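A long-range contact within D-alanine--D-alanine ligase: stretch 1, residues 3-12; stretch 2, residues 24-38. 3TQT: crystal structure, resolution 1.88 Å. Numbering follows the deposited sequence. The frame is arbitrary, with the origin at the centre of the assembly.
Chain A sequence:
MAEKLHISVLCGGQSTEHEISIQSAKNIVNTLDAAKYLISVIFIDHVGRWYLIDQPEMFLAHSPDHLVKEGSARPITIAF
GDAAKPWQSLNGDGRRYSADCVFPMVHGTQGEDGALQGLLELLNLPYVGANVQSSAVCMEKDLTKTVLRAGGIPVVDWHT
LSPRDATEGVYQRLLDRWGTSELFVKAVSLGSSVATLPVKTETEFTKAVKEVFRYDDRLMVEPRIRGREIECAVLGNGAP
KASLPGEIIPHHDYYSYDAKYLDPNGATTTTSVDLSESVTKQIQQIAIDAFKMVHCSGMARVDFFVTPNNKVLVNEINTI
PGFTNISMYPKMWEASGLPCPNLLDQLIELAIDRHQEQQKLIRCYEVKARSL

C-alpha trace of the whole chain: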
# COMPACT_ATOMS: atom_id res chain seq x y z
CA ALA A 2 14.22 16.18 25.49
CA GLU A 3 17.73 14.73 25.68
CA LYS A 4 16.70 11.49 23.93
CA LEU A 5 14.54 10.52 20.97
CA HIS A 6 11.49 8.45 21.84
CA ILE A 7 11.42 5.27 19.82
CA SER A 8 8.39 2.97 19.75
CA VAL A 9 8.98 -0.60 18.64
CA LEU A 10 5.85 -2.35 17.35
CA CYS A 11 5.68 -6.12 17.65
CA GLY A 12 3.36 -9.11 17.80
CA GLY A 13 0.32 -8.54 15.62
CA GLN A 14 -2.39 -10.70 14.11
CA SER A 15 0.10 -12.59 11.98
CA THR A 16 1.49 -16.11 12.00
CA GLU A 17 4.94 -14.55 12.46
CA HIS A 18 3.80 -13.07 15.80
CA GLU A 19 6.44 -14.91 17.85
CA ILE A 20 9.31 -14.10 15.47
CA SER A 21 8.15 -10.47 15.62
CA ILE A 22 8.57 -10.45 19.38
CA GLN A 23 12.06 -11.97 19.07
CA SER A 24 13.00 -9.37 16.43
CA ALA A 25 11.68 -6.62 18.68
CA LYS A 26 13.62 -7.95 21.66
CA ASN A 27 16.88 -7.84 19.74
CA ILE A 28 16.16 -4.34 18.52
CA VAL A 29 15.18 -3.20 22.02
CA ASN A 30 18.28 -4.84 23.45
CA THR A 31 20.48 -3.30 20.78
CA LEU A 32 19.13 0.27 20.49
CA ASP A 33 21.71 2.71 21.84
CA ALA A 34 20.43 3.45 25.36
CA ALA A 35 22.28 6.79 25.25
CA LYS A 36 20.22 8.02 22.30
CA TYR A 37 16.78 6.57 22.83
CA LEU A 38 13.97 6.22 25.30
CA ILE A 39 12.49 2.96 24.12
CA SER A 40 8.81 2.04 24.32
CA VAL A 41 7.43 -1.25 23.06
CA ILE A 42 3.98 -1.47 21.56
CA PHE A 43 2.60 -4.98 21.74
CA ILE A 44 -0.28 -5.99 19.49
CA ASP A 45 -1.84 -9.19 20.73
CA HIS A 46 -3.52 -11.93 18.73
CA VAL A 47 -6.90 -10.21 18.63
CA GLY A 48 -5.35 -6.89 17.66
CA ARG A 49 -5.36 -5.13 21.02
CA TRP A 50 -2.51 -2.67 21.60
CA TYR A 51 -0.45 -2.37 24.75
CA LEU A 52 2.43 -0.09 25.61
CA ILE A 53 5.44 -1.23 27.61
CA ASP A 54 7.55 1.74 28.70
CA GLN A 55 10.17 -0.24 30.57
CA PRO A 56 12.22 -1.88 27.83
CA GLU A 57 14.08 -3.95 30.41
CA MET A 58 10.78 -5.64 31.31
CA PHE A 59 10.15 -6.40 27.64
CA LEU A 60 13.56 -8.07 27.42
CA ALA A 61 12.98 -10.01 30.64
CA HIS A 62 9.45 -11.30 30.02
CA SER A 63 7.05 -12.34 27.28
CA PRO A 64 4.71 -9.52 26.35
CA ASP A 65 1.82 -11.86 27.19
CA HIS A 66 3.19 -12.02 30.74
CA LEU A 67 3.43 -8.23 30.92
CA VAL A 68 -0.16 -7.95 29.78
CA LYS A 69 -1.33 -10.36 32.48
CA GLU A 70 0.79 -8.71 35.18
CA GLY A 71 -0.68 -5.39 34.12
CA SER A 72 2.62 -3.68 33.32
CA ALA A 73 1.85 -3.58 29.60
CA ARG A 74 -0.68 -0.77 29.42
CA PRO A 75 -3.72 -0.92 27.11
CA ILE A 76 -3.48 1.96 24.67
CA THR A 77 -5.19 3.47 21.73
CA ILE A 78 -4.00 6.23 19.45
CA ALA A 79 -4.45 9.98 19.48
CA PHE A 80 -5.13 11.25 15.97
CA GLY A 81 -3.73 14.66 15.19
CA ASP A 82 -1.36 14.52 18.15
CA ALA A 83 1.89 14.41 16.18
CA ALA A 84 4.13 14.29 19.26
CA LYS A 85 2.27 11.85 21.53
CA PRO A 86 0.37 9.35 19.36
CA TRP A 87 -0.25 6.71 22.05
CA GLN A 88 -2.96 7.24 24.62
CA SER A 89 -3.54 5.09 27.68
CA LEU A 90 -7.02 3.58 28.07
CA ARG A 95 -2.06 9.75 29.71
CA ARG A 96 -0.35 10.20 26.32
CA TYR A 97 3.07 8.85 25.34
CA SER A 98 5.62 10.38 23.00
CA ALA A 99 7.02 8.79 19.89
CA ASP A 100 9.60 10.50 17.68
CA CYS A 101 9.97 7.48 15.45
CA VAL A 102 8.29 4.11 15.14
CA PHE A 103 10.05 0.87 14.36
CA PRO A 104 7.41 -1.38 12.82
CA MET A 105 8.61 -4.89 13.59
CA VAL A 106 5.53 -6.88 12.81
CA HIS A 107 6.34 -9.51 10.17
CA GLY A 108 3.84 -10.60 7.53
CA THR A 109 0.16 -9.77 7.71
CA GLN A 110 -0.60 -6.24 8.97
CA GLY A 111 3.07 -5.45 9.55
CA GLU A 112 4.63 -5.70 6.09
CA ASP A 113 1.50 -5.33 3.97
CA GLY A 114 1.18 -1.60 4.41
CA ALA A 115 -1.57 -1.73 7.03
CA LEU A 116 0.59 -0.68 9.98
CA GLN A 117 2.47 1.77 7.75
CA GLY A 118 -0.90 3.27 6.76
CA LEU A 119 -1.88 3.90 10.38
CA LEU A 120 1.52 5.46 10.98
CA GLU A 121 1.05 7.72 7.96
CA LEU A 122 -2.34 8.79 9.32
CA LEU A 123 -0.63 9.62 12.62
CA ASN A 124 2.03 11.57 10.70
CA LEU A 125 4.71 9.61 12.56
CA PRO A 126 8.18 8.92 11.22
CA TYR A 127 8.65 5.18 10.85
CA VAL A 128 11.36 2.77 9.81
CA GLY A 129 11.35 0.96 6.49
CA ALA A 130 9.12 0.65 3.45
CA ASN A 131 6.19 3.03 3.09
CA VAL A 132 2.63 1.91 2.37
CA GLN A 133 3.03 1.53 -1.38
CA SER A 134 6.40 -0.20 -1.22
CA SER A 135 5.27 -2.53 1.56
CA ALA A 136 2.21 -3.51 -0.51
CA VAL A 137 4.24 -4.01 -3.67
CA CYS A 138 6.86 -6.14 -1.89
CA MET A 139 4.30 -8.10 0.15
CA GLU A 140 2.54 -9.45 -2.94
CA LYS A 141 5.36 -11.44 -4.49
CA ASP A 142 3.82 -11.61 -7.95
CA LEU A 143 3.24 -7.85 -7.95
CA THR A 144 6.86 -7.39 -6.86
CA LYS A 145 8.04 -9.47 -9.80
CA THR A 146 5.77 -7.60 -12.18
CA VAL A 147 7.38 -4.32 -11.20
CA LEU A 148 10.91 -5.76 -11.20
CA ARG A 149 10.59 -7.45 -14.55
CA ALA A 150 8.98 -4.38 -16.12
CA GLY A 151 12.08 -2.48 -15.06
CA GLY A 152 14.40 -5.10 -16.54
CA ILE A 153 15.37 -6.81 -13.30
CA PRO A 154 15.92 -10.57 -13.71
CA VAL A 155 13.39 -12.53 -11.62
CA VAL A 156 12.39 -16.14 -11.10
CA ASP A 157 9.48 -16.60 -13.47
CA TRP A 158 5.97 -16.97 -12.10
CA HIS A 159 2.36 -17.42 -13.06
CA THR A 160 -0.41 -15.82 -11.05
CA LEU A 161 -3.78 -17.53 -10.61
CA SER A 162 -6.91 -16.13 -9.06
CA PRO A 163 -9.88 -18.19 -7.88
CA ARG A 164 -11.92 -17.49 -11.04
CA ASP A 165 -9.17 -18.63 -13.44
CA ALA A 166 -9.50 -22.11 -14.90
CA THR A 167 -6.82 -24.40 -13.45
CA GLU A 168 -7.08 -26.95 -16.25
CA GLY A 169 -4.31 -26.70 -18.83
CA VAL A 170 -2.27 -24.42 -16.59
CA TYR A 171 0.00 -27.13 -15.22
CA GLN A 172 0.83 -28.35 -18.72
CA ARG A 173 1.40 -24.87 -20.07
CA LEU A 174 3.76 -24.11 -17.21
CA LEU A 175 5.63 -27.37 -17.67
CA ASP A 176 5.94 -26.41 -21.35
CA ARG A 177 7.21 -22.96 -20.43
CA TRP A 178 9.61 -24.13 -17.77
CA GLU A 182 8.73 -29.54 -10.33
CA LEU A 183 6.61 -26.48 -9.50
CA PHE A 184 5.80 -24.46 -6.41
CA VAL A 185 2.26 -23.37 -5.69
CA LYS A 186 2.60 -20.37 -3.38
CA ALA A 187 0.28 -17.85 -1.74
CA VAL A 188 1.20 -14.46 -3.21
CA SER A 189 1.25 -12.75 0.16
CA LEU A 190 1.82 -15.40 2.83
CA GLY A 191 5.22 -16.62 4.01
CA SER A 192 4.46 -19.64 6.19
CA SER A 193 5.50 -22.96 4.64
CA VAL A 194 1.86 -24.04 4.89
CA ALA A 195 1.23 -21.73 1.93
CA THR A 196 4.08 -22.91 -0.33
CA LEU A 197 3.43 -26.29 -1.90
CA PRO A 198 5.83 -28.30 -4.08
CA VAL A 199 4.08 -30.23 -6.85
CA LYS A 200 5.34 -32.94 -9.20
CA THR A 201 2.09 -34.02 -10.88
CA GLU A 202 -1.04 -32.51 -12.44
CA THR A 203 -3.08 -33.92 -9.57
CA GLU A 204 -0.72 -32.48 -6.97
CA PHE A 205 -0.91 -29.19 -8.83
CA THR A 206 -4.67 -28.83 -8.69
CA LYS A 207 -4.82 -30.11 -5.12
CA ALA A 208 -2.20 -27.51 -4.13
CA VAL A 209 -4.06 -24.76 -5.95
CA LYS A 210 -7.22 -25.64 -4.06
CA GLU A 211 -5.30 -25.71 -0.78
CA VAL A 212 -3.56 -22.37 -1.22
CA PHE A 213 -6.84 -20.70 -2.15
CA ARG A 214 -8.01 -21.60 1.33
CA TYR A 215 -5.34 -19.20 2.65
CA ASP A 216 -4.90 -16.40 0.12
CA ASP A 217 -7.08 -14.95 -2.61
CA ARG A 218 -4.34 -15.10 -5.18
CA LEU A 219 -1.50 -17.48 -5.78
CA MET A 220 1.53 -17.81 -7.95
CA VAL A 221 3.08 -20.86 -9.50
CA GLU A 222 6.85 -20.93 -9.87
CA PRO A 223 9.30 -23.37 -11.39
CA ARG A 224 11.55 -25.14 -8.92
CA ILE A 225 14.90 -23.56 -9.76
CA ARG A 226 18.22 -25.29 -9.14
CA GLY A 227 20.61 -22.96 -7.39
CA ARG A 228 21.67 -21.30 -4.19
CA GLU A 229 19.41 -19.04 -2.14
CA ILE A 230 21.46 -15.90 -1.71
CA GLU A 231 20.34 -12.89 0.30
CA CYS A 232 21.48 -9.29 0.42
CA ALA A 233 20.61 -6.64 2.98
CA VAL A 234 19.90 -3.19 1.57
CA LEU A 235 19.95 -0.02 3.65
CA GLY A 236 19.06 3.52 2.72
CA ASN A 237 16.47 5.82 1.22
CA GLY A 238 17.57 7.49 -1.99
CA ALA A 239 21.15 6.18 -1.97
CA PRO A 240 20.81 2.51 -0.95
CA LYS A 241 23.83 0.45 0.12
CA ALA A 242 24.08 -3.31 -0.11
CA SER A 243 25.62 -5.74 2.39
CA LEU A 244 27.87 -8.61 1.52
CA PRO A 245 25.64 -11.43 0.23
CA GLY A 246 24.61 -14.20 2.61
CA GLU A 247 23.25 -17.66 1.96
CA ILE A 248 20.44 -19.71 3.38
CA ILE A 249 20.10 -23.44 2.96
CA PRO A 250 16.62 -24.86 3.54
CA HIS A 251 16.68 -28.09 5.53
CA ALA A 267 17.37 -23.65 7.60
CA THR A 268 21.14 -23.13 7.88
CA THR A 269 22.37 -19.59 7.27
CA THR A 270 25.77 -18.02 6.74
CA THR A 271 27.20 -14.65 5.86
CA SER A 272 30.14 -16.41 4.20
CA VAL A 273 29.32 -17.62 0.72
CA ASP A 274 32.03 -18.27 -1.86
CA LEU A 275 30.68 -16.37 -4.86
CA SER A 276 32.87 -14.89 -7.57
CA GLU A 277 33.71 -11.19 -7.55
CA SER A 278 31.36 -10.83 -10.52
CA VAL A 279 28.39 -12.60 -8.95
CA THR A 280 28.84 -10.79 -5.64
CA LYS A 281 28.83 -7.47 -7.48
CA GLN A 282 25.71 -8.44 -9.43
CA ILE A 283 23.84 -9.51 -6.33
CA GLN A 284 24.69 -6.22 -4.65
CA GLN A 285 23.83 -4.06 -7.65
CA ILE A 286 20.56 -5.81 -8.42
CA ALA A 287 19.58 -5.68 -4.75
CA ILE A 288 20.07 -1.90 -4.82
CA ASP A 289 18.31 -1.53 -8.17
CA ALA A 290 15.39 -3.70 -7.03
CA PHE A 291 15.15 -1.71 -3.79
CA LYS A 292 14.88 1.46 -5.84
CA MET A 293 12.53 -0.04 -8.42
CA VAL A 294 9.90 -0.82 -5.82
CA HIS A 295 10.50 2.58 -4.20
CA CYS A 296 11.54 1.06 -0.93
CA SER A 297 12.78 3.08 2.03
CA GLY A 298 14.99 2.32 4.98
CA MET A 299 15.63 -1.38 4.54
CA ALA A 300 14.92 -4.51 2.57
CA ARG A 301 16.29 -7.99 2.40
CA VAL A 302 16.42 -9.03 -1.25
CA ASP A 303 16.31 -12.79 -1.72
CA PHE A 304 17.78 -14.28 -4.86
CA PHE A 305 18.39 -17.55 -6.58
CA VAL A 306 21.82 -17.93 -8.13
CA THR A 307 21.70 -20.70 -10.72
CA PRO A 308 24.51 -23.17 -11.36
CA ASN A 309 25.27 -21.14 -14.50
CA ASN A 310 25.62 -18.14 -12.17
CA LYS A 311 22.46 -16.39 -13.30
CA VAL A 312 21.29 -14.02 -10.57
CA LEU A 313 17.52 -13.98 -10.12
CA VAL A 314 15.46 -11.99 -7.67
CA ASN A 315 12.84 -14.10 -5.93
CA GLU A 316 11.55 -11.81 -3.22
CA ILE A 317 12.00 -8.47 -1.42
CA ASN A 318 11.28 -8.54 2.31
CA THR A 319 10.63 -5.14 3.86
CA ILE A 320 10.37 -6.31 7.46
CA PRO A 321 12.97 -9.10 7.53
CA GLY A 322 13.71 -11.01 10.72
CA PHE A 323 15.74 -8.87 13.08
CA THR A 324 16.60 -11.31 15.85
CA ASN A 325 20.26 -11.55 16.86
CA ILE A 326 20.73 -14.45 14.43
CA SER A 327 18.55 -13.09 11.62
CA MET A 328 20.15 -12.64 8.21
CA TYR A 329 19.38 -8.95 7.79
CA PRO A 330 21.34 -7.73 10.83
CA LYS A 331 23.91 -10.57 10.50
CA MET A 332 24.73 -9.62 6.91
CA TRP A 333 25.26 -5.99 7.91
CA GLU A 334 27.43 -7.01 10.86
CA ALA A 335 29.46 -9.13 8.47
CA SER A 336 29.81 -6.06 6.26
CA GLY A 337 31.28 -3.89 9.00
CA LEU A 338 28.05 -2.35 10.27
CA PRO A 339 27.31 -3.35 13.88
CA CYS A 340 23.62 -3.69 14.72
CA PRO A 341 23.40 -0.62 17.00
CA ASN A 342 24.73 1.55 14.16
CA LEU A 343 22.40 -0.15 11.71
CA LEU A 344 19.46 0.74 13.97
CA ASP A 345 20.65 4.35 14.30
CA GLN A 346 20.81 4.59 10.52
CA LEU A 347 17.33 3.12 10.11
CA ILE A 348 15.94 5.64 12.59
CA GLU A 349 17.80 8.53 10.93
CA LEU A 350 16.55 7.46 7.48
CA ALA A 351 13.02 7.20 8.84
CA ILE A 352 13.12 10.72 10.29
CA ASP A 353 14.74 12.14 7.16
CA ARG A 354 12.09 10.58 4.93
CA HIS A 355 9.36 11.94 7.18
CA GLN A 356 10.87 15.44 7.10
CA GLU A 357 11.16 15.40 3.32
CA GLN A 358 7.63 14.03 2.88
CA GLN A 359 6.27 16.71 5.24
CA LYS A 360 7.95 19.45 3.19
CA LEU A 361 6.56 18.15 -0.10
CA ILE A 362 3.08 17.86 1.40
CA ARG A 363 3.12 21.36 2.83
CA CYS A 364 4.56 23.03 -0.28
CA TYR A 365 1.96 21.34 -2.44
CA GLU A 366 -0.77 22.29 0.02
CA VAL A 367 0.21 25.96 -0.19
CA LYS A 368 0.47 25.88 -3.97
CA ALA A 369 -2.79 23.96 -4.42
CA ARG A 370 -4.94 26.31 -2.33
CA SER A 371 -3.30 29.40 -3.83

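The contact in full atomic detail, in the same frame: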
# COMPACT_ATOMS: atom_id res chain seq x y z
N GLU A 3 16.36 15.13 25.97
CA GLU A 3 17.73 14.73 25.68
C GLU A 3 17.82 13.48 24.79
O GLU A 3 18.85 13.22 24.16
CB GLU A 3 18.52 14.53 26.98
CG GLU A 3 18.55 15.75 27.86
CD GLU A 3 19.38 15.55 29.11
OE1 GLU A 3 19.69 14.38 29.43
OE2 GLU A 3 19.71 16.56 29.77
N LYS A 4 16.73 12.71 24.73
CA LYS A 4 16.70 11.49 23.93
C LYS A 4 15.50 11.46 22.98
O LYS A 4 14.49 12.13 23.21
CB LYS A 4 16.69 10.25 24.83
CG LYS A 4 17.89 10.17 25.76
CD LYS A 4 17.89 8.91 26.60
CE LYS A 4 19.07 8.91 27.57
NZ LYS A 4 19.20 7.57 28.21
N LEU A 5 15.64 10.71 21.90
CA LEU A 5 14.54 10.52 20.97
C LEU A 5 13.70 9.38 21.50
O LEU A 5 14.24 8.37 21.93
CB LEU A 5 15.09 10.12 19.60
CG LEU A 5 15.77 11.22 18.80
CD1 LEU A 5 16.44 10.63 17.56
CD2 LEU A 5 14.73 12.26 18.41
N HIS A 6 12.39 9.54 21.44
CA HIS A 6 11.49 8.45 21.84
C HIS A 6 11.25 7.52 20.67
O HIS A 6 10.76 7.94 19.63
CB HIS A 6 10.14 9.00 22.30
CG HIS A 6 10.18 9.67 23.64
ND1 HIS A 6 9.99 8.98 24.82
CD2 HIS A 6 10.39 10.96 23.98
CE1 HIS A 6 10.08 9.82 25.83
NE2 HIS A 6 10.32 11.03 25.35
N ILE A 7 11.60 6.25 20.85
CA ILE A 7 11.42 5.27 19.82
C ILE A 7 10.38 4.27 20.31
O ILE A 7 10.48 3.76 21.42
CB ILE A 7 12.75 4.52 19.57
CG1 ILE A 7 13.87 5.53 19.31
CG2 ILE A 7 12.61 3.52 18.43
CD1 ILE A 7 13.68 6.35 18.05
N SER A 8 9.37 4.01 19.47
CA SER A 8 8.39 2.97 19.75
C SER A 8 8.62 1.77 18.84
O SER A 8 8.64 1.89 17.62
CB SER A 8 6.97 3.50 19.52
OG SER A 8 6.58 4.32 20.60
N VAL A 9 8.81 0.60 19.43
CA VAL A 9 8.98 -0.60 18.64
C VAL A 9 7.67 -1.38 18.64
O VAL A 9 7.15 -1.70 19.71
CB VAL A 9 10.14 -1.46 19.17
CG1 VAL A 9 10.36 -2.70 18.28
CG2 VAL A 9 11.40 -0.61 19.25
N LEU A 10 7.12 -1.63 17.46
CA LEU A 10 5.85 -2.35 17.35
C LEU A 10 6.11 -3.81 17.07
O LEU A 10 6.87 -4.15 16.15
CB LEU A 10 4.99 -1.79 16.22
CG LEU A 10 4.18 -0.51 16.46
CD1 LEU A 10 4.93 0.48 17.34
CD2 LEU A 10 3.79 0.12 15.12
N CYS A 11 5.48 -4.69 17.84
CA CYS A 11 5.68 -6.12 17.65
C CYS A 11 4.43 -6.92 17.95
O CYS A 11 3.46 -6.40 18.51
CB CYS A 11 6.83 -6.63 18.50
SG CYS A 11 6.49 -6.64 20.28
N GLY A 12 4.47 -8.20 17.58
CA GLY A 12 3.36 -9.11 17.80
C GLY A 12 2.49 -9.11 16.56
O GLY A 12 2.95 -9.45 15.46
N SER A 24 12.39 -10.49 17.15
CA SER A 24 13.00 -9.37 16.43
C SER A 24 12.99 -8.12 17.30
O SER A 24 14.00 -7.45 17.46
CB SER A 24 12.27 -9.11 15.10
OG SER A 24 12.42 -10.23 14.24
N ALA A 25 11.82 -7.80 17.86
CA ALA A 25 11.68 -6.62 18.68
C ALA A 25 12.60 -6.66 19.90
O ALA A 25 13.14 -5.64 20.30
CB ALA A 25 10.25 -6.43 19.12
N LYS A 26 12.76 -7.85 20.49
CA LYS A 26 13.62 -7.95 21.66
C LYS A 26 15.06 -7.63 21.29
O LYS A 26 15.75 -6.93 22.02
CB LYS A 26 13.52 -9.33 22.29
CG LYS A 26 12.22 -9.57 23.02
CD LYS A 26 12.21 -10.96 23.63
CE LYS A 26 10.94 -11.22 24.42
NZ LYS A 26 11.17 -11.10 25.88
N ASN A 27 15.52 -8.12 20.15
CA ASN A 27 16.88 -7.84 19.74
C ASN A 27 17.07 -6.35 19.50
O ASN A 27 18.05 -5.76 19.91
CB ASN A 27 17.24 -8.60 18.47
CG ASN A 27 18.68 -8.40 18.06
OD1 ASN A 27 19.58 -8.42 18.89
ND2 ASN A 27 18.90 -8.18 16.77
N ILE A 28 16.10 -5.76 18.80
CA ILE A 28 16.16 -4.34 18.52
C ILE A 28 16.17 -3.56 19.83
O ILE A 28 16.98 -2.65 20.02
CB ILE A 28 14.97 -3.93 17.64
CG1 ILE A 28 15.19 -4.46 16.22
CG2 ILE A 28 14.80 -2.40 17.64
CD1 ILE A 28 13.97 -4.37 15.34
N VAL A 29 15.27 -3.91 20.74
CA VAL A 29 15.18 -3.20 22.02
C VAL A 29 16.47 -3.36 22.81
O VAL A 29 16.96 -2.43 23.44
CB VAL A 29 13.97 -3.66 22.84
CG1 VAL A 29 14.11 -3.24 24.30
CG2 VAL A 29 12.69 -3.08 22.22
N ASN A 30 17.04 -4.55 22.75
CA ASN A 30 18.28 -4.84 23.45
C ASN A 30 19.48 -4.13 22.83
O ASN A 30 20.49 -3.90 23.48
CB ASN A 30 18.52 -6.35 23.47
CG ASN A 30 19.64 -6.75 24.41
OD1 ASN A 30 19.72 -6.23 25.52
ND2 ASN A 30 20.51 -7.65 23.97
N THR A 31 19.35 -3.79 21.55
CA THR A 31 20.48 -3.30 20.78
C THR A 31 20.44 -1.79 20.53
O THR A 31 21.47 -1.18 20.27
CB THR A 31 20.60 -4.08 19.45
OG1 THR A 31 20.76 -5.48 19.75
CG2 THR A 31 21.79 -3.62 18.65
N LEU A 32 19.25 -1.19 20.60
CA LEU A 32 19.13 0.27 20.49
C LEU A 32 20.00 1.00 21.51
O LEU A 32 19.98 0.71 22.70
CB LEU A 32 17.67 0.72 20.65
CG LEU A 32 16.77 0.48 19.44
CD1 LEU A 32 15.31 0.65 19.82
CD2 LEU A 32 17.15 1.44 18.32
N ASP A 33 20.75 1.98 21.02
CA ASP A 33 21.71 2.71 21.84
C ASP A 33 20.98 3.41 22.98
O ASP A 33 20.27 4.38 22.77
CB ASP A 33 22.45 3.72 20.95
CG ASP A 33 23.56 4.44 21.67
OD1 ASP A 33 23.54 4.49 22.91
OD2 ASP A 33 24.46 4.96 20.98
N ALA A 34 21.13 2.90 24.20
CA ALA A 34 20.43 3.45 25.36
C ALA A 34 20.76 4.93 25.61
O ALA A 34 19.99 5.63 26.26
CB ALA A 34 20.73 2.62 26.59
N ALA A 35 21.90 5.38 25.11
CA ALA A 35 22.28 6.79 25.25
C ALA A 35 21.42 7.70 24.38
O ALA A 35 21.21 8.86 24.72
CB ALA A 35 23.77 6.99 24.92
N LYS A 36 20.91 7.18 23.27
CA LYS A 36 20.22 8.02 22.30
C LYS A 36 18.71 7.96 22.41
O LYS A 36 18.02 8.87 21.98
CB LYS A 36 20.59 7.60 20.88
CG LYS A 36 21.93 6.95 20.79
CD LYS A 36 22.92 7.81 20.08
CE LYS A 36 23.04 7.39 18.63
NZ LYS A 36 24.18 8.11 18.01
N TYR A 37 18.20 6.86 22.97
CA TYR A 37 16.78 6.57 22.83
C TYR A 37 16.10 6.23 24.13
O TYR A 37 16.66 5.54 24.97
CB TYR A 37 16.58 5.39 21.87
CG TYR A 37 17.29 5.57 20.56
CD1 TYR A 37 16.96 6.61 19.71
CD2 TYR A 37 18.30 4.68 20.17
CE1 TYR A 37 17.61 6.78 18.51
CE2 TYR A 37 18.96 4.86 18.97
CZ TYR A 37 18.60 5.90 18.15
OH TYR A 37 19.25 6.09 16.95
N LEU A 38 14.88 6.73 24.29
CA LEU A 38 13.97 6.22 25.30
C LEU A 38 13.08 5.27 24.53
O LEU A 38 12.38 5.67 23.61
CB LEU A 38 13.14 7.33 25.92
CG LEU A 38 13.88 8.26 26.87
CD1 LEU A 38 12.94 9.36 27.32
CD2 LEU A 38 14.41 7.47 28.05
O HOH W 1 9.59 5.87 23.89

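The second stretch meets the same β-strand twice and in two different ways: its helix, residues 24-31, runs nearly antiparallel to strand 5-12, at 160° between their N-to-C directions and 8.7 Å at closest approach, and the chain then turns back so that Tyr-37 and Leu-38 join the start of that strand as a parallel neighbour. The result is a compact β-α-β arrangement that buries 689 Å² between the two stretches.

The parallel pairing rests on three backbone hydrogen bonds. Leu-5 N donates to Lys-36 O (3.0 Å), Leu-38 N donates to Leu-5 O (2.9 Å), and Ile-7 N donates to Leu-38 O (2.9 Å). Leu-5 thus bonds to both residues that flank its partner Tyr-37, and Ile-7 to Leu-38 alone, the staggered pattern expected of parallel strands. Two CA-H...O contacts supplement it, Tyr-37 CA to Leu-5 O at 3.2 Å and His-6 CA to Leu-38 O at 3.4 Å.

Alternation along strand 5-12 sorts its side chains. Ile-7, Val-9 and Cys-11 point toward the second stretch, whereas Ser-8 and Leu-10 point away and make no contact with it. Near the C-terminal end of the strand, Cys-11 CB lies 3.5 Å from Ala-25 CB; here the CA atoms of Cys-11 and Ala-25 are 6.1 Å apart. Val-9 spans more of the helix: its CG1 is 3.8 Å from Ala-25 CB, while its CG2 is 4.1 Å from Val-29 CG2 and 4.2 Å from Ile-28 CG2. Val-9 CG2 also reaches Leu-32 CD1 at 4.1 Å, just beyond the helix, where Ile-7 CG2 approaches the same Leu-32 CD1 at 4.2 Å. Ile-7 CG1 packs tightly against Tyr-37 CD1, at 3.3 Å, and Leu-5 CB lies 4.0 Å from that same Tyr-37 CD1, so the aromatic ring extends the apolar layer to the beginning of the strand.

His-6 and Leu-38 occupy the other face of the sheet. His-6 CE1 comes within 3.3 Å of Leu-38 CD1, and a water donates a hydrogen bond to Leu-38 O (2.8 Å) while also bonding His-6 ND1 (3.3 Å), bridging the paired residues.

At the margin, the extended Lys-4 side chain runs along the turn before Tyr-37. Its CB lies 3.4 Å from Lys-36 O, and its ammonium group ends the reach by donating from Lys-4 NZ to Ala-34 O (2.9 Å); the partial negative charge on the carbonyl oxygen makes it a good acceptor for the N-H of a charged ammonium group.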